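Local coordinates for protein beta-d-glucoside glucohydrolase (Hypocrea jecorina, PDB 3ZZ1) that probably hydrolyses terminal, non-reducing beta-D-glucosyl residues, releasing beta-D-glucose, as a secreted family 3 glycosidase of cellulose breakdown, at residues A[95-98]-A[99-103]; A[644-647]-A[648-652]. All coordinates share one frame; numbering follows the deposited sequence.

Interaction 1 and interaction 2 belong to different parts of this family 3 glycosidase. Residues 95-103 close helix 87-103 of the N-terminal, TIM-barrel-like region, whereas 644-652 lead from a loop into strand 650-659 of the fibronectin type III-like region. Their centres are 37 Å apart and their nearest atoms about 21 Å, so they do not touch, and they lie on different elements, a helix and a loop-to-strand passage. Both are partly buried, but their chemistry differs. The helix is held by repeated backbone bonds, with two carboxylates turned to the same histidine outside it. In the proline-rich turn, packing, ring-restricted torsions and one bridging water make the contact, and paired backbone bonds start with the strand.

Interaction 1 (A[95-98]-A[99-103]); sequences QFIG and EEVKA
Ile97 and Val101 meet on the buried side of the last two turns of helix 87-103, in the N-terminal domain of the TIM-barrel clan. The i to i+4 spacing sets the two branched side chains obliquely across each other, CG2 of Ile97 lying 4.0 Å from CG2 of Val101. Packing is tight here: CG1 of Val101 is anti to the backbone N (chi1 175°), which leaves CG2 beside that N and only 3.0 Å from Ile97 O. The same carbonyl accepts Val101 N at 2.9 Å. One residue earlier, Glu100 N reaches Phe96 O at 3.1 Å, and CG of Glu100 rests against that oxygen before the carboxylate runs on to Thr73 and His319.

Gln95 and Glu99, both partly exposed, form the looser side. Their backbones are joined by Glu99 N to Gln95 O (2.8 Å), and their chains run alongside each other in the same direction, Gln95 CG coming 3.7 Å from Glu99 OE2. OE1 of Glu99 binds NE2 of His319, whose ND1 is hydrogen-bonded to OE2 of Glu100; two carboxylates on one imidazole would be expected to favour its protonated form. Were Glu99 cut back to an alanine, His319 NE2 would probably lose this acceptor and the Gln95 chain the neighbour it lies alongside. The last such bond to join 95-98 with 99-103 is that of Lys102 N, which points at Gly98 O over 3.0 Å with an N-H...O angle of 175°.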
loop_
_atom_site.group_PDB
_atom_site.type_symbol
_atom_site.label_atom_id
_atom_site.label_comp_id
_atom_site.label_asym_id
_atom_site.label_seq_id
_atom_site.Cartn_x
_atom_site.Cartn_y
_atom_site.Cartn_z
ATOM N N GLN A 95 12.643 -3.973 5.249
ATOM C CA GLN A 95 14.023 -4.423 5.459
ATOM C C GLN A 95 14.374 -5.625 4.582
ATOM O O GLN A 95 15.435 -5.661 3.948
ATOM C CB GLN A 95 14.268 -4.766 6.936
ATOM C CG GLN A 95 15.701 -5.250 7.239
ATOM C CD GLN A 95 15.852 -5.851 8.629
ATOM O OE1 GLN A 95 16.314 -6.986 8.782
ATOM N NE2 GLN A 95 15.456 -5.096 9.649
ATOM N N PHE A 96 13.469 -6.595 4.550
ATOM C CA PHE A 96 13.677 -7.829 3.804
ATOM C C PHE A 96 13.694 -7.553 2.296
ATOM O O PHE A 96 14.543 -8.087 1.580
ATOM C CB PHE A 96 12.613 -8.866 4.187
ATOM C CG PHE A 96 12.846 -9.533 5.528
ATOM C CD1 PHE A 96 13.811 -9.062 6.421
ATOM C CD2 PHE A 96 12.078 -10.630 5.904
ATOM C CE1 PHE A 96 14.017 -9.684 7.658
ATOM C CE2 PHE A 96 12.274 -11.263 7.139
ATOM C CZ PHE A 96 13.250 -10.791 8.015
ATOM N N ILE A 97 12.775 -6.707 1.829
ATOM C CA ILE A 97 12.780 -6.230 0.438
ATOM C C ILE A 97 14.098 -5.521 0.125
ATOM O O ILE A 97 14.723 -5.787 -0.900
ATOM C CB ILE A 97 11.567 -5.299 0.123
ATOM C CG1 ILE A 97 10.285 -6.128 -0.011
ATOM C CG2 ILE A 97 11.800 -4.493 -1.161
ATOM C CD1 ILE A 97 9.002 -5.330 0.035
ATOM N N GLY A 98 14.515 -4.631 1.024
ATOM C CA GLY A 98 15.791 -3.928 0.898
ATOM C C GLY A 98 16.961 -4.881 0.739
ATOM O O GLY A 98 17.798 -4.705 -0.154
ATOM N N GLU A 99 17.010 -5.897 1.602
ATOM C CA GLU A 99 18.076 -6.908 1.571
ATOM C C GLU A 99 18.179 -7.611 0.220
ATOM O O GLU A 99 19.279 -7.776 -0.317
ATOM C CB GLU A 99 17.889 -7.935 2.690
ATOM C CG GLU A 99 18.354 -7.438 4.051
ATOM C CD GLU A 99 18.028 -8.393 5.188
ATOM O OE1 GLU A 99 17.779 -9.588 4.928
ATOM O OE2 GLU A 99 18.028 -7.944 6.353
ATOM N N GLU A 100 17.029 -8.003 -0.326
ATOM C CA GLU A 100 16.975 -8.715 -1.607
ATOM C C GLU A 100 17.341 -7.817 -2.782
ATOM O O GLU A 100 18.019 -8.254 -3.711
ATOM C CB GLU A 100 15.597 -9.350 -1.819
ATOM C CG GLU A 100 15.232 -10.329 -0.714
ATOM C CD GLU A 100 14.266 -11.418 -1.138
ATOM O OE1 GLU A 100 13.786 -11.390 -2.286
ATOM O OE2 GLU A 100 13.991 -12.314 -0.304
ATOM N N VAL A 101 16.898 -6.562 -2.726
ATOM C CA VAL A 101 17.198 -5.576 -3.764
ATOM C C VAL A 101 18.704 -5.307 -3.860
ATOM O O VAL A 101 19.273 -5.371 -4.956
ATOM C CB VAL A 101 16.403 -4.262 -3.554
ATOM C CG1 VAL A 101 16.807 -3.210 -4.567
ATOM C CG2 VAL A 101 14.901 -4.531 -3.648
ATOM N N LYS A 102 19.342 -5.033 -2.719
ATOM C CA LYS A 102 20.786 -4.800 -2.673
ATOM C C LYS A 102 21.543 -6.052 -3.104
ATOM O O LYS A 102 22.484 -5.977 -3.904
ATOM C CB LYS A 102 21.219 -4.364 -1.268
ATOM C CG LYS A 102 22.687 -3.973 -1.148
ATOM C CD LYS A 102 22.924 -3.130 0.094
ATOM C CE LYS A 102 24.407 -2.887 0.327
ATOM N NZ LYS A 102 25.082 -4.083 0.900
ATOM N N ALA A 103 21.118 -7.202 -2.577
ATOM C CA ALA A 103 21.755 -8.474 -2.897
ATOM C C ALA A 103 21.686 -8.786 -4.393
ATOM O O ALA A 103 22.525 -9.526 -4.917
ATOM C CB ALA A 103 21.147 -9.603 -2.075
#

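Interaction 2 (A[644-647]-A[648-652])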
loop_
_atom_site.group_PDB
_atom_site.type_symbol
_atom_site.label_atom_id
_atom_site.label_comp_id
_atom_site.label_asym_id
_atom_site.label_seq_id
_atom_site.Cartn_x
_atom_site.Cartn_y
_atom_site.Cartn_z
ATOM N N PRO A 644 -13.100 23.997 10.089
ATOM C CA PRO A 644 -13.710 23.780 8.769
ATOM C C PRO A 644 -14.184 22.342 8.607
ATOM O O PRO A 644 -13.608 21.438 9.215
ATOM C CB PRO A 644 -12.556 24.073 7.802
ATOM C CG PRO A 644 -11.693 25.029 8.545
ATOM C CD PRO A 644 -11.735 24.541 9.967
ATOM N N ARG A 645 -15.228 22.142 7.804
ATOM C CA ARG A 645 -15.846 20.827 7.645
ATOM C C ARG A 645 -14.805 19.722 7.475
ATOM O O ARG A 645 -13.998 19.745 6.540
ATOM C CB ARG A 645 -16.842 20.819 6.483
ATOM C CG ARG A 645 -17.731 19.582 6.454
ATOM C CD ARG A 645 -18.864 19.728 5.460
ATOM N NE ARG A 645 -19.648 18.499 5.359
ATOM C CZ ARG A 645 -19.675 17.700 4.297
ATOM N NH1 ARG A 645 -18.968 17.988 3.210
ATOM N NH2 ARG A 645 -20.423 16.608 4.319
ATOM N N THR A 646 -14.834 18.780 8.416
ATOM C CA THR A 646 -13.905 17.653 8.457
ATOM C C THR A 646 -14.718 16.365 8.652
ATOM O O THR A 646 -15.788 16.402 9.265
ATOM C CB THR A 646 -12.880 17.830 9.613
ATOM O OG1 THR A 646 -12.457 19.199 9.677
ATOM C CG2 THR A 646 -11.649 16.961 9.410
ATOM N N PRO A 647 -14.232 15.218 8.118
ATOM C CA PRO A 647 -14.974 13.982 8.403
ATOM C C PRO A 647 -15.177 13.752 9.907
ATOM O O PRO A 647 -14.282 14.070 10.693
ATOM C CB PRO A 647 -14.067 12.897 7.825
ATOM C CG PRO A 647 -13.420 13.549 6.662
ATOM C CD PRO A 647 -13.248 15.014 7.031
ATOM N N PRO A 648 -16.345 13.202 10.306
ATOM C CA PRO A 648 -16.675 13.074 11.731
ATOM C C PRO A 648 -15.604 12.321 12.525
ATOM O O PRO A 648 -15.304 12.708 13.651
ATOM C CB PRO A 648 -18.004 12.303 11.734
ATOM C CG PRO A 648 -18.165 11.758 10.361
ATOM C CD PRO A 648 -17.410 12.659 9.443
ATOM N N LYS A 649 -15.030 11.276 11.927
ATOM C CA LYS A 649 -13.954 10.505 12.545
ATOM C C LYS A 649 -12.760 10.366 11.607
ATOM O O LYS A 649 -12.926 10.183 10.393
ATOM C CB LYS A 649 -14.441 9.106 12.932
ATOM C CG LYS A 649 -15.253 9.044 14.206
ATOM C CD LYS A 649 -15.726 7.623 14.460
ATOM C CE LYS A 649 -16.962 7.609 15.347
ATOM N NZ LYS A 649 -17.553 6.235 15.422
ATOM N N GLN A 650 -11.560 10.440 12.185
ATOM C CA GLN A 650 -10.314 10.244 11.443
ATOM C C GLN A 650 -9.353 9.370 12.244
ATOM O O GLN A 650 -9.086 9.651 13.413
ATOM C CB GLN A 650 -9.649 11.588 11.134
ATOM C CG GLN A 650 -10.354 12.441 10.089
ATOM C CD GLN A 650 -9.508 13.621 9.653
ATOM O OE1 GLN A 650 -8.869 13.585 8.600
ATOM N NE2 GLN A 650 -9.482 14.662 10.468
ATOM N N LEU A 651 -8.843 8.307 11.619
ATOM C CA LEU A 651 -7.847 7.448 12.267
ATOM C C LEU A 651 -6.595 8.274 12.543
ATOM O O LEU A 651 -6.079 8.933 11.634
ATOM C CB LEU A 651 -7.501 6.236 11.394
ATOM C CG LEU A 651 -6.557 5.192 12.010
ATOM C CD1 LEU A 651 -7.260 4.338 13.072
ATOM C CD2 LEU A 651 -5.946 4.309 10.933
ATOM N N ARG A 652 -6.143 8.266 13.798
ATOM C CA ARG A 652 -4.943 9.012 14.206
ATOM C C ARG A 652 -4.053 8.184 15.133
ATOM O O ARG A 652 -3.152 8.716 15.792
ATOM C CB ARG A 652 -5.310 10.351 14.867
ATOM C CG ARG A 652 -5.983 11.378 13.947
ATOM C CD ARG A 652 -5.070 11.793 12.798
ATOM N NE ARG A 652 -5.474 13.057 12.173
ATOM C CZ ARG A 652 -5.849 13.193 10.903
ATOM N NH1 ARG A 652 -5.881 12.139 10.090
ATOM N NH2 ARG A 652 -6.186 14.393 10.443
HETATM O O HOH W 1 -11.864 14.505 12.237
#
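Gln650 reaches back across the proline turn to Thr646 and Pro647, where the loop of the fibronectin type III-like domain passes into strand 650-659. Its CB lies 3.9 Å above one face of the Arg652 guanidinium, offset toward the rim. CG is anti to the carbonyl carbon (chi1 -71°), which directs the chain back toward the prolines, and this atom approaches Pro647 CB at 4.4 Å. In the threonine conformer given here, one of two, the extended chain beyond it crosses the Thr646 side chain at about a right angle: CD comes within 4.0 Å of Thr646 CG2, and NE2 within 3.3 Å of the same methyl, a closeness that is therefore doubtful. At the tip, NE2 donates to a water 3.0 Å away, and the same water lies 2.9 Å from Pro647 O, to which it probably donates. A single water thus bridges the buried amide and the backbone of the turn.

The turn itself is stiffened by consecutive rings, with Pro647 CB 3.7 Å from Pro648 CD. Pro648 has helix-like backbone angles (phi -55°, psi -39°), which swing the chain out of the polyproline-like course of Pro647 before Lys649 takes an extended one.

From Gln650 onward, backbone bonds to Ile637 and then from Arg652 to Leu635 join strand 650-659, an outermost strand of its four-stranded antiparallel sheet, to strand 629-638. Helices of the N-terminal domain face this entry: Thr646 and Arg652 touch helix 178-194 at Glu183 and Trp187, and Leu651 packs against Tyr135 and Leu136 of helix 134-150.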